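Local coordinates for protein beta-fructofuranosidase (Arthrobacter, PDB 3WPU) that belongs to the levansucrase/invertase family of the beta-fructosidase clan, whose members are built on a five-bladed beta-propeller, at residues M456-G461 and T465-D470; K348-T353 and Q383-G388. One frame throughout, in Å; residues are numbered along the deposited sequence. Where two conformers were deposited one is given.

Interaction 1: residues M456-G461 and T465-D470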
loop_
_atom_site.group_PDB
_atom_site.type_symbol
_atom_site.label_atom_id
_atom_site.label_comp_id
_atom_site.label_asym_id
_atom_site.label_seq_id
_atom_site.Cartn_x
_atom_site.Cartn_y
_atom_site.Cartn_z
ATOM N N MET A 456 8.072 1.115 12.468
ATOM C CA MET A 456 9.063 1.964 11.871
ATOM C C MET A 456 8.880 3.341 12.480
ATOM O O MET A 456 7.808 3.928 12.366
ATOM C CB MET A 456 8.847 2.007 10.352
ATOM C CG MET A 456 9.835 2.882 9.610
ATOM S SD MET A 456 9.536 2.880 7.832
ATOM C CE MET A 456 7.863 3.527 7.749
ATOM N N ASP A 457 9.922 3.838 13.142
ATOM C CA ASP A 457 9.882 5.192 13.706
ATOM C C ASP A 457 10.220 6.206 12.635
ATOM O O ASP A 457 11.259 6.123 11.976
ATOM C CB ASP A 457 10.799 5.286 14.899
ATOM C CG ASP A 457 10.315 4.415 16.057
ATOM O OD1 ASP A 457 9.091 4.131 16.122
ATOM O OD2 ASP A 457 11.147 4.022 16.888
ATOM N N ILE A 458 9.336 7.182 12.475
ATOM C CA ILE A 458 9.442 8.140 11.379
ATOM C C ILE A 458 9.889 9.483 11.945
ATOM O O ILE A 458 9.256 10.023 12.837
ATOM C CB ILE A 458 8.095 8.286 10.645
ATOM C CG1 ILE A 458 7.708 6.946 10.002
ATOM C CG2 ILE A 458 8.172 9.397 9.599
ATOM C CD1 ILE A 458 6.274 6.836 9.537
ATOM N N GLY A 459 11.018 9.973 11.451
ATOM C CA GLY A 459 11.598 11.242 11.897
ATOM C C GLY A 459 12.483 11.201 13.127
ATOM O O GLY A 459 12.295 11.973 14.064
ATOM N N VAL A 460 13.502 10.365 13.082
ATOM C CA VAL A 460 14.361 10.061 14.227
ATOM C C VAL A 460 15.318 11.190 14.565
ATOM O O VAL A 460 15.891 11.825 13.684
ATOM C CB VAL A 460 15.158 8.771 13.937
ATOM C CG1 VAL A 460 16.271 8.556 14.955
ATOM C CG2 VAL A 460 14.201 7.596 13.916
ATOM N N GLY A 461 15.477 11.438 15.864
ATOM C CA GLY A 461 16.426 12.432 16.358
ATOM C C GLY A 461 16.121 13.848 15.908
ATOM O O GLY A 461 17.031 14.660 15.725
ATOM N N THR A 465 13.776 13.482 7.777
ATOM C CA THR A 465 14.223 12.693 6.633
ATOM C C THR A 465 14.716 11.313 7.030
ATOM O O THR A 465 15.098 10.559 6.154
ATOM C CB THR A 465 15.347 13.385 5.822
ATOM O OG1 THR A 465 16.596 13.328 6.527
ATOM C CG2 THR A 465 14.985 14.842 5.511
ATOM N N LYS A 466 14.764 11.020 8.334
ATOM C CA LYS A 466 15.326 9.764 8.843
ATOM C C LYS A 466 14.220 8.863 9.406
ATOM O O LYS A 466 13.298 9.335 10.076
ATOM C CB LYS A 466 16.341 10.086 9.938
ATOM C CG LYS A 466 17.207 8.924 10.385
ATOM C CD LYS A 466 18.447 9.449 11.121
ATOM C CE LYS A 466 19.092 8.370 11.968
ATOM N NZ LYS A 466 19.735 7.340 11.112
ATOM N N THR A 467 14.355 7.554 9.194
ATOM C CA THR A 467 13.498 6.578 9.826
ATOM C C THR A 467 14.376 5.477 10.412
ATOM O O THR A 467 15.534 5.331 10.013
ATOM C CB THR A 467 12.504 5.917 8.830
ATOM O OG1 THR A 467 13.211 5.091 7.882
ATOM C CG2 THR A 467 11.715 6.940 8.091
ATOM N N ALA A 468 13.818 4.716 11.350
ATOM C CA ALA A 468 14.541 3.616 11.983
ATOM C C ALA A 468 13.574 2.566 12.447
ATOM O O ALA A 468 12.593 2.851 13.139
ATOM C CB ALA A 468 15.366 4.101 13.170
ATOM N N VAL A 469 13.906 1.318 12.163
ATOM C CA VAL A 469 13.121 0.215 12.655
ATOM C C VAL A 469 13.239 0.120 14.168
ATOM O O VAL A 469 14.333 0.284 14.726
ATOM C CB VAL A 469 13.625 -1.078 12.019
ATOM C CG1 VAL A 469 13.056 -2.314 12.718
ATOM C CG2 VAL A 469 13.234 -1.092 10.534
ATOM N N ASP A 470 12.108 -0.119 14.822
ATOM C CA ASP A 470 12.075 -0.295 16.274
ATOM C C ASP A 470 12.217 -1.784 16.593
ATOM O O ASP A 470 11.247 -2.523 16.577
ATOM C CB ASP A 470 10.804 0.288 16.878
ATOM C CG ASP A 470 10.773 0.159 18.391
ATOM O OD1 ASP A 470 11.776 -0.343 18.967
ATOM O OD2 ASP A 470 9.751 0.541 18.994
HETATM O O HOH W 1 13.406 3.144 16.069
#
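A beta hairpin brings Asp-457 and Ala-468 together as an antiparallel, hydrogen-bonded pair. Strands 454-458 and 467-469 run antiparallel, at 161° between the axes of their short segments. Asp-457 N gives a bond of 2.8 Å to Ala-468 O, and Ala-468 N answers with 3.0 Å to Asp-457 O. Beyond the strand, Gly-459 has a positive phi (85°), and the chain bends round Lys-466 O. That carbonyl oxygen is gripped twice. Gly-459 N comes almost in line with the C=O bond at 2.7 Å, while Val-460 N sits above the carbonyl plane at 3.2 Å.

Val-460 then leans back over the hairpin. Its CG2 is anti to the carbonyl carbon and meets Ala-468 CB at 3.8 Å. Its CG1 lies beside the aliphatic chain of Lys-466, with CE of the lysine 4.1 Å from CG1.

Asp-457 lies on this same face. Its OD2 is 4.3 Å from Asp-470 OD2, with the carboxylate planes turned 43° apart. Lys-455 forms salt bridges to Asp-457 OD1 and Asp-470 OD2 and probably offsets the like charges. Asp-470 OD1 is hydrogen-bonded to Ser-472 OG. A water lies 2.6 Å from Asp-457 OD2 and can also donate to Ala-468 O, but further acceptors compete for its protons.

Met-456, Ile-458, Thr-467 and Val-469 line the opposite face, which is buried. Met-456 and Ile-458 pack on strand 348-355; Met-456, Thr-467 and Val-469 meet strand 391-394. The hairpin forms the last two strands of a four-stranded antiparallel sheet with sequential strand order, as in a blade of the family's beta-propeller.

Interaction 2: residues K348-T353 and Q383-G388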
loop_
_atom_site.group_PDB
_atom_site.type_symbol
_atom_site.label_atom_id
_atom_site.label_comp_id
_atom_site.label_asym_id
_atom_site.label_seq_id
_atom_site.Cartn_x
_atom_site.Cartn_y
_atom_site.Cartn_z
ATOM N N LYS A 348 4.600 17.540 7.894
ATOM C CA LYS A 348 5.159 17.026 6.654
ATOM C C LYS A 348 4.198 16.084 5.951
ATOM O O LYS A 348 3.359 15.454 6.580
ATOM C CB LYS A 348 6.435 16.214 6.929
ATOM C CG LYS A 348 7.592 16.998 7.523
ATOM C CD LYS A 348 8.151 18.038 6.582
ATOM C CE LYS A 348 9.387 18.707 7.171
ATOM N NZ LYS A 348 10.084 19.571 6.205
ATOM N N SER A 349 4.372 15.990 4.629
ATOM C CA SER A 349 3.771 14.953 3.825
ATOM C C SER A 349 4.826 13.879 3.577
ATOM O O SER A 349 5.881 14.176 3.003
ATOM C CB SER A 349 3.328 15.531 2.482
ATOM O OG SER A 349 2.856 14.514 1.621
ATOM N N TYR A 350 4.542 12.655 4.011
ATOM C CA TYR A 350 5.369 11.487 3.696
ATOM C C TYR A 350 4.666 10.701 2.598
ATOM O O TYR A 350 3.513 10.295 2.768
ATOM C CB TYR A 350 5.546 10.595 4.917
ATOM C CG TYR A 350 6.499 11.163 5.934
ATOM C CD1 TYR A 350 7.864 10.877 5.885
ATOM C CD2 TYR A 350 6.055 12.061 6.907
ATOM C CE1 TYR A 350 8.752 11.425 6.804
ATOM C CE2 TYR A 350 6.946 12.603 7.838
ATOM C CZ TYR A 350 8.282 12.296 7.780
ATOM O OH TYR A 350 9.181 12.854 8.688
ATOM N N LEU A 351 5.362 10.465 1.493
ATOM C CA LEU A 351 4.826 9.641 0.443
ATOM C C LEU A 351 5.586 8.328 0.589
ATOM O O LEU A 351 6.812 8.340 0.536
ATOM C CB LEU A 351 5.091 10.264 -0.924
ATOM C CG LEU A 351 4.977 9.358 -2.152
ATOM C CD1 LEU A 351 3.616 8.717 -2.234
ATOM C CD2 LEU A 351 5.319 10.084 -3.441
ATOM N N PHE A 352 4.862 7.251 0.844
ATOM C CA PHE A 352 5.448 5.908 0.888
ATOM C C PHE A 352 4.987 5.103 -0.321
ATOM O O PHE A 352 3.838 5.140 -0.715
ATOM C CB PHE A 352 5.070 5.182 2.168
ATOM C CG PHE A 352 5.680 5.751 3.414
ATOM C CD1 PHE A 352 7.052 5.637 3.650
ATOM C CD2 PHE A 352 4.894 6.434 4.338
ATOM C CE1 PHE A 352 7.612 6.107 4.805
ATOM C CE2 PHE A 352 5.463 6.924 5.499
ATOM C CZ PHE A 352 6.826 6.790 5.719
ATOM N N THR A 353 5.904 4.306 -0.863
ATOM C CA THR A 353 5.590 3.466 -1.998
ATOM C C THR A 353 6.413 2.190 -1.833
ATOM O O THR A 353 7.303 2.136 -0.984
ATOM C CB THR A 353 5.851 4.222 -3.325
ATOM O OG1 THR A 353 5.340 3.482 -4.445
ATOM C CG2 THR A 353 7.332 4.523 -3.503
ATOM N N GLN A 383 12.087 14.951 -0.628
ATOM C CA GLN A 383 13.387 14.456 -0.234
ATOM C C GLN A 383 13.247 12.956 -0.004
ATOM O O GLN A 383 12.577 12.560 0.948
ATOM C CB GLN A 383 13.788 15.103 1.080
ATOM C CG GLN A 383 15.055 14.569 1.704
ATOM C CD GLN A 383 16.231 14.727 0.762
ATOM O OE1 GLN A 383 16.589 15.854 0.384
ATOM N NE2 GLN A 383 16.783 13.619 0.306
ATOM N N PRO A 384 13.890 12.137 -0.841
ATOM C CA PRO A 384 13.892 10.705 -0.502
ATOM C C PRO A 384 14.543 10.435 0.840
ATOM O O PRO A 384 15.547 11.066 1.192
ATOM C CB PRO A 384 14.711 10.094 -1.636
ATOM C CG PRO A 384 14.560 11.024 -2.784
ATOM C CD PRO A 384 14.609 12.379 -2.099
ATOM N N LEU A 385 13.968 9.523 1.614
ATOM C CA LEU A 385 14.379 9.330 3.008
ATOM C C LEU A 385 15.738 8.656 3.135
ATOM O O LEU A 385 16.209 7.986 2.186
ATOM C CB LEU A 385 13.340 8.496 3.777
ATOM C CG LEU A 385 11.939 9.088 3.872
ATOM C CD1 LEU A 385 10.965 8.019 4.327
ATOM C CD2 LEU A 385 11.915 10.311 4.780
ATOM N N ASN A 386 16.372 8.855 4.290
ATOM C CA ASN A 386 17.594 8.125 4.677
ATOM C C ASN A 386 18.772 8.335 3.714
ATOM O O ASN A 386 19.112 7.481 2.892
ATOM C CB ASN A 386 17.241 6.641 4.914
ATOM C CG ASN A 386 16.228 6.485 6.029
ATOM O OD1 ASN A 386 15.143 5.871 5.874
ATOM N ND2 ASN A 386 16.539 7.068 7.128
ATOM N N GLY A 387 19.382 9.515 3.823
ATOM C CA GLY A 387 20.544 9.882 3.027
ATOM C C GLY A 387 20.219 10.162 1.574
ATOM O O GLY A 387 21.093 10.113 0.719
ATOM N N GLY A 388 18.962 10.458 1.266
ATOM C CA GLY A 388 18.524 10.612 -0.108
ATOM C C GLY A 388 18.342 9.339 -0.904
ATOM O O GLY A 388 18.142 9.386 -2.118
#
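The ring of Tyr-350 receives Leu-385 at its edge: CD2 of the leucine lies near the ring plane, 3.9 Å from Tyr-350 CE1. One face of the same ring is covered by Ile-458, whose CG2 stands over Tyr-350 CZ at 3.4 Å. The ring of Phe-352 is nearly parallel to that of Tyr-350. Leu-385 CD1 reaches Phe-352 CE1 obliquely, also at 3.9 Å. Met-456 CE lies over the Phe-352 face turned away from Tyr-350, toward CZ; Ile-458 touches both rings.

Both aromatic residues hold CG anti to the carbonyl carbon (chi1 -74° and -68°), which carries the two rings off strand 348-355 in the same direction. Leu-385 forks between them, one methyl to each ring. The strand lies in an antiparallel sheet between strands 340-345 and 369-375, and the short strand 383-384 pairs with 369-375. The leucine comes from the segment 385-388, which follows strand 383-384 of the same sheet, probably part of one propeller blade.

Tyr-350 OH is hydrogen-bonded to Pro-464 O. Just before Leu-385, Gln-383 folds back so that NE2 donates to Pro-384 O at 3.0 Å. This bond is nearly straight (171°), in the Gln-383 side-chain amide plane and on a lone pair of the oxygen.

Interaction 1 is partly buried and held by backbone hydrogen bonds between two adjacent strands, with apolar contacts beside them; acids, a lysine and a water lie on its outer face. Interaction 2 is fully buried, much smaller and apolar across its segments, with no hydrogen bond between them. It joins a strand to a segment some 30 residues later in the chain, whereas the hairpin of interaction 1 is local. The two belong to neighbouring antiparallel sheets, with centres about 11 Å apart. The buried face of the hairpin packs on the aromatic side of 348-353. A probable backbone hydrogen bond, Thr-465 O to Asn-386 N at 2.8 Å, also ties the hairpin to residues 385-388.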